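Local structure of peptidase, C14 family (3BIJ) at the interface of chains A and B. The protein belongs to the caspase-like C14 peptidase family and probably acts as a cysteine endopeptidase. Numbering follows the deposited sequence. Chains: chain A/B, Uncharacterized protein GSU0716.

Contact 1: the interface of chains A and B. Residues chain A 226, 229-230, 250; chain B 87, 96-97, 99, 138, 169.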
loop_
_atom_site.group_PDB
_atom_site.type_symbol
_atom_site.label_atom_id
_atom_site.label_comp_id
_atom_site.label_asym_id
_atom_site.label_seq_id
_atom_site.Cartn_x
_atom_site.Cartn_y
_atom_site.Cartn_z
ATOM N N GLN A 226 -25.307 6.792 5.517
ATOM C CA GLN A 226 -25.201 8.208 5.233
ATOM C C GLN A 226 -26.559 8.817 4.922
ATOM O O GLN A 226 -26.777 10.016 5.138
ATOM C CB GLN A 226 -24.235 8.459 4.086
ATOM C CG GLN A 226 -22.828 8.096 4.462
ATOM C CD GLN A 226 -22.358 8.820 5.703
ATOM O OE1 GLN A 226 -21.694 8.240 6.559
ATOM N NE2 GLN A 226 -22.693 10.097 5.808
ATOM N N ARG A 229 -27.804 9.670 8.157
ATOM C CA ARG A 229 -27.073 10.782 8.753
ATOM C C ARG A 229 -27.500 12.166 8.228
ATOM O O ARG A 229 -27.567 13.118 9.003
ATOM C CB ARG A 229 -25.561 10.569 8.586
ATOM C CG ARG A 229 -24.717 11.761 9.030
ATOM C CD ARG A 229 -23.436 11.372 9.765
ATOM N NE ARG A 229 -23.674 11.154 11.184
ATOM C CZ ARG A 229 -22.760 11.344 12.132
ATOM N NH1 ARG A 229 -23.052 11.120 13.407
ATOM N NH2 ARG A 229 -21.549 11.769 11.809
ATOM N N VAL A 230 -27.790 12.291 6.932
ATOM C CA VAL A 230 -28.209 13.588 6.403
ATOM C C VAL A 230 -29.678 13.793 6.720
ATOM O O VAL A 230 -30.123 14.910 6.924
ATOM C CB VAL A 230 -28.017 13.704 4.867
ATOM C CG1 VAL A 230 -26.582 13.388 4.490
ATOM C CG2 VAL A 230 -28.969 12.770 4.150
ATOM N N ARG A 250 -20.792 13.067 1.086
ATOM C CA ARG A 250 -20.174 12.384 2.222
ATOM C C ARG A 250 -19.585 11.019 1.881
ATOM O O ARG A 250 -18.735 10.503 2.600
ATOM C CB ARG A 250 -21.219 12.213 3.321
ATOM C CG ARG A 250 -21.934 13.509 3.683
ATOM C CD ARG A 250 -23.067 13.266 4.666
ATOM N NE ARG A 250 -22.579 12.764 5.955
ATOM C CZ ARG A 250 -21.940 13.503 6.855
ATOM N NH1 ARG A 250 -21.700 14.791 6.626
ATOM N NH2 ARG A 250 -21.543 12.946 7.983
ATOM N N GLN B 87 -21.521 9.791 20.469
ATOM C CA GLN B 87 -22.058 11.027 19.938
ATOM C C GLN B 87 -23.566 10.866 19.885
ATOM O O GLN B 87 -24.080 9.822 19.475
ATOM C CB GLN B 87 -21.508 11.305 18.535
ATOM C CG GLN B 87 -20.004 11.453 18.500
ATOM C CD GLN B 87 -19.472 11.973 17.170
ATOM O OE1 GLN B 87 -19.932 11.572 16.091
ATOM N NE2 GLN B 87 -18.477 12.858 17.245
ATOM N N PRO B 96 -25.985 17.367 9.721
ATOM C CA PRO B 96 -25.823 15.913 9.864
ATOM C C PRO B 96 -24.702 15.529 10.837
ATOM O O PRO B 96 -24.770 14.496 11.505
ATOM C CB PRO B 96 -25.546 15.454 8.432
ATOM C CG PRO B 96 -24.930 16.670 7.800
ATOM C CD PRO B 96 -25.777 17.784 8.326
ATOM N N ASP B 97 -23.679 16.376 10.921
ATOM C CA ASP B 97 -22.560 16.126 11.814
ATOM C C ASP B 97 -22.614 16.955 13.094
ATOM O O ASP B 97 -21.652 16.988 13.864
ATOM C CB ASP B 97 -21.239 16.370 11.080
ATOM C CG ASP B 97 -20.772 15.147 10.315
ATOM O OD1 ASP B 97 -19.930 15.291 9.401
ATOM O OD2 ASP B 97 -21.247 14.036 10.642
ATOM N N VAL B 99 -23.409 17.159 16.509
ATOM C CA VAL B 99 -23.693 16.243 17.600
ATOM C C VAL B 99 -22.978 16.623 18.893
ATOM O O VAL B 99 -22.212 17.590 18.931
ATOM C CB VAL B 99 -23.275 14.809 17.211
ATOM C CG1 VAL B 99 -24.172 14.285 16.087
ATOM C CG2 VAL B 99 -21.821 14.807 16.753
ATOM N N GLY B 138 -16.261 11.828 15.433
ATOM C CA GLY B 138 -16.105 13.136 14.828
ATOM C C GLY B 138 -17.025 13.264 13.624
ATOM O O GLY B 138 -18.141 12.726 13.611
ATOM N N GLN B 169 -20.557 5.564 13.870
ATOM C CA GLN B 169 -21.656 6.487 13.641
ATOM C C GLN B 169 -23.003 5.818 13.459
ATOM O O GLN B 169 -24.022 6.322 13.929
ATOM C CB GLN B 169 -21.356 7.371 12.440
ATOM C CG GLN B 169 -20.182 8.294 12.662
ATOM C CD GLN B 169 -19.983 9.255 11.513
ATOM O OE1 GLN B 169 -19.074 10.084 11.542
ATOM N NE2 GLN B 169 -20.834 9.152 10.491
#
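Two arginines of chain A, A:Arg229 and A:Arg250, converge on the carboxylate of B:Asp97. Charge pairing dominates: A:Arg229 NH2 lies 2.6 Å from B:Asp97 OD2, a salt bridge but not a hydrogen bond, since no N-H of NH2 is aimed at the oxygen; the guanidinium and carboxylate planes stand 74° apart. A:Arg250 meets the acid tip to tip and does hydrogen-bond. Its NH2 donates to B:Asp97 OD2 at 2.9 Å and to OD1 at 3.2 Å, reaching both oxygens from above the carboxylate plane, while OD1 lies in the plane of the guanidinium. OD2 is thus shared by the two arginines, and their like charges are probably balanced in part by this acid. Within chain A, the amide NE2 of A:Gln226 sits at the edge of the A:Arg250 guanidinium.

The guanidinium of A:Arg229 is sandwiched between two groups of chain B. The extended side chain of B:Gln169 lays its CG and amide over one face, toward the rim at the NH2 end, with CD 3.5 Å from A:Arg229 CZ and the planes 32° apart; the amide N and O make no hydrogen bond to NH2. The carbonyl oxygen of B:Pro96 lies 3.5 Å above the opposite face of the A:Arg229 guanidinium, also toward the rim. CG of A:Arg229 is anti to the backbone N (chi1 173°), and bends at chi2 and chi3 turn the guanidinium into this slot.

Apolar packing centres on B:Pro96, which has 69 Å² hidden; its CB lies 3.8 Å from A:Val230 CA and touches CG of A:Arg229 as well.

The arginines come from helices 222-231 and 240-250. They face the loop before strand 99-104, the start of helix 169-178, and B:Gly138, which closes the DSCHSG motif carrying the family's cysteine nucleophile; A:Arg229 therefore points toward the presumed active site of chain B.

Contact 2: the interface of chains A and B. Residues chain A 232, 235; chain B 89-91, 93-96, 98.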
loop_
_atom_site.group_PDB
_atom_site.type_symbol
_atom_site.label_atom_id
_atom_site.label_comp_id
_atom_site.label_asym_id
_atom_site.label_seq_id
_atom_site.Cartn_x
_atom_site.Cartn_y
_atom_site.Cartn_z
ATOM N N LYS A 232 -30.974 13.004 9.317
ATOM C CA LYS A 232 -30.924 13.397 10.724
ATOM C C LYS A 232 -32.247 13.330 11.484
ATOM O O LYS A 232 -32.702 14.328 12.060
ATOM C CB LYS A 232 -30.330 14.800 10.880
ATOM C CG LYS A 232 -29.794 15.058 12.284
ATOM C CD LYS A 232 -29.111 16.385 12.372
ATOM C CE LYS A 232 -28.397 16.546 13.705
ATOM N NZ LYS A 232 -27.681 17.863 13.800
ATOM N N LEU A 235 -34.867 15.989 10.496
ATOM C CA LEU A 235 -34.530 17.405 10.572
ATOM C C LEU A 235 -34.040 17.954 9.239
ATOM O O LEU A 235 -33.764 19.147 9.124
ATOM C CB LEU A 235 -33.456 17.650 11.629
ATOM C CG LEU A 235 -33.938 18.003 13.032
ATOM C CD1 LEU A 235 -34.842 16.893 13.567
ATOM C CD2 LEU A 235 -32.723 18.185 13.927
ATOM N N PRO B 89 -27.073 12.940 18.574
ATOM C CA PRO B 89 -27.509 14.056 17.730
ATOM C C PRO B 89 -27.901 15.317 18.470
ATOM O O PRO B 89 -28.594 15.276 19.498
ATOM C CB PRO B 89 -28.676 13.465 16.947
ATOM C CG PRO B 89 -29.225 12.437 17.901
ATOM C CD PRO B 89 -27.951 11.775 18.379
ATOM N N ASP B 90 -27.421 16.430 17.913
ATOM C CA ASP B 90 -27.670 17.778 18.407
ATOM C C ASP B 90 -28.906 18.301 17.678
ATOM O O ASP B 90 -28.809 18.977 16.652
ATOM C CB ASP B 90 -26.463 18.688 18.117
ATOM C CG ASP B 90 -26.709 20.153 18.511
ATOM O OD1 ASP B 90 -25.834 21.000 18.238
ATOM O OD2 ASP B 90 -27.770 20.461 19.089
ATOM N N THR B 91 -30.068 17.969 18.225
ATOM C CA THR B 91 -31.347 18.357 17.663
ATOM C C THR B 91 -31.586 19.869 17.636
ATOM O O THR B 91 -32.716 20.316 17.460
ATOM C CB THR B 91 -32.479 17.632 18.430
ATOM O OG1 THR B 91 -32.033 17.323 19.759
ATOM C CG2 THR B 91 -32.845 16.344 17.729
ATOM N N ASN B 93 -29.613 21.973 15.563
ATOM C CA ASN B 93 -29.353 22.382 14.201
ATOM C C ASN B 93 -29.779 21.265 13.266
ATOM O O ASN B 93 -30.318 20.245 13.697
ATOM C CB ASN B 93 -27.869 22.654 14.029
ATOM C CG ASN B 93 -27.029 21.434 14.329
ATOM O OD1 ASN B 93 -27.151 20.409 13.661
ATOM N ND2 ASN B 93 -26.176 21.531 15.346
ATOM N N ASP B 94 -29.515 21.448 11.984
ATOM C CA ASP B 94 -29.888 20.451 11.009
ATOM C C ASP B 94 -28.639 19.777 10.453
ATOM O O ASP B 94 -28.725 18.851 9.653
ATOM C CB ASP B 94 -30.680 21.122 9.890
ATOM C CG ASP B 94 -29.864 22.168 9.141
ATOM O OD1 ASP B 94 -29.239 23.045 9.796
ATOM O OD2 ASP B 94 -29.849 22.110 7.891
ATOM N N GLU B 95 -27.477 20.245 10.885
ATOM C CA GLU B 95 -26.218 19.697 10.408
ATOM C C GLU B 95 -26.050 18.220 10.750
ATOM O O GLU B 95 -25.978 17.838 11.919
ATOM C CB GLU B 95 -25.055 20.492 10.987
ATOM C CG GLU B 95 -25.048 21.957 10.616
ATOM C CD GLU B 95 -24.008 22.742 11.407
ATOM O OE1 GLU B 95 -23.870 23.974 11.175
ATOM O OE2 GLU B 95 -23.326 22.125 12.267
ATOM N N PRO B 96 -25.985 17.367 9.721
ATOM C CA PRO B 96 -25.823 15.913 9.864
ATOM C C PRO B 96 -24.702 15.529 10.837
ATOM O O PRO B 96 -24.770 14.496 11.505
ATOM C CB PRO B 96 -25.546 15.454 8.432
ATOM C CG PRO B 96 -24.930 16.670 7.800
ATOM C CD PRO B 96 -25.777 17.784 8.326
ATOM N N GLY B 98 -23.741 17.626 13.318
ATOM C CA GLY B 98 -23.912 18.429 14.518
ATOM C C GLY B 98 -24.345 17.501 15.633
ATOM O O GLY B 98 -25.508 17.097 15.701
#
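The loop joining strands 85-89 and 99-104 of chain B forms an oxygen-lined socket that receives the ammonium group of A:Lys232. Backbone carbonyls supply much of the lining. NZ donates to B:Glu95 O at 2.5 Å and to B:Gly98 O at 3.0 Å; the second bond lies in the carbonyl plane on a lone pair, whereas the first comes in from above its plane. A longer bond runs from NZ to B:Asp90 O at 3.3 Å, also from above the carbonyl. The side-chain oxygen OD1 of B:Asn93 accepts as well, 2.6 Å from NZ, the asparagine side chain standing roughly perpendicular to the lysine. B:Asn93 holds CG between its backbone N and carbonyl carbon (chi1 60°), where OD1 also takes a bent hydrogen bond from B:Glu95 N at 2.8 Å, which probably steadies the loop around the lysine. The lysine chain is extended beyond CG, which carries NZ to the carbonyls at the far end of its reach. An alanine here would probably leave the inward-turned carbonyls and B:Asn93 OD1 without their cationic mate and open a gap where the aliphatic chain now lies against the loop. The carboxylates of B:Asp90, B:Asp94 and B:Glu95 do not touch NZ but may add favourable long-range attraction. Beside the lysine, A:Leu235 lays CD2 4.0 Å from B:Thr91 CA. A:Lys232 starts the 3-10 helix 232-234, directly after helix 222-231, and A:Leu235 follows that turn.

The C-alpha centres of contact 1 and contact 2 are about 8 Å apart, and B:Pro96 belongs to both, so they form one continuous patch. On chain A, helix 222-231 with the 3-10 turn that follows it serves both contacts, and helix 240-250 adds a second arginine to contact 1. On chain B, the loop between strands 85-89 and 99-104 answers, with a carboxylate in contact 1 and mainly carbonyl oxygens in contact 2. The pairing is not an exact two-fold and joins different surfaces of two copies; whether it reflects a biological assembly or crystal packing, the structure alone does not show.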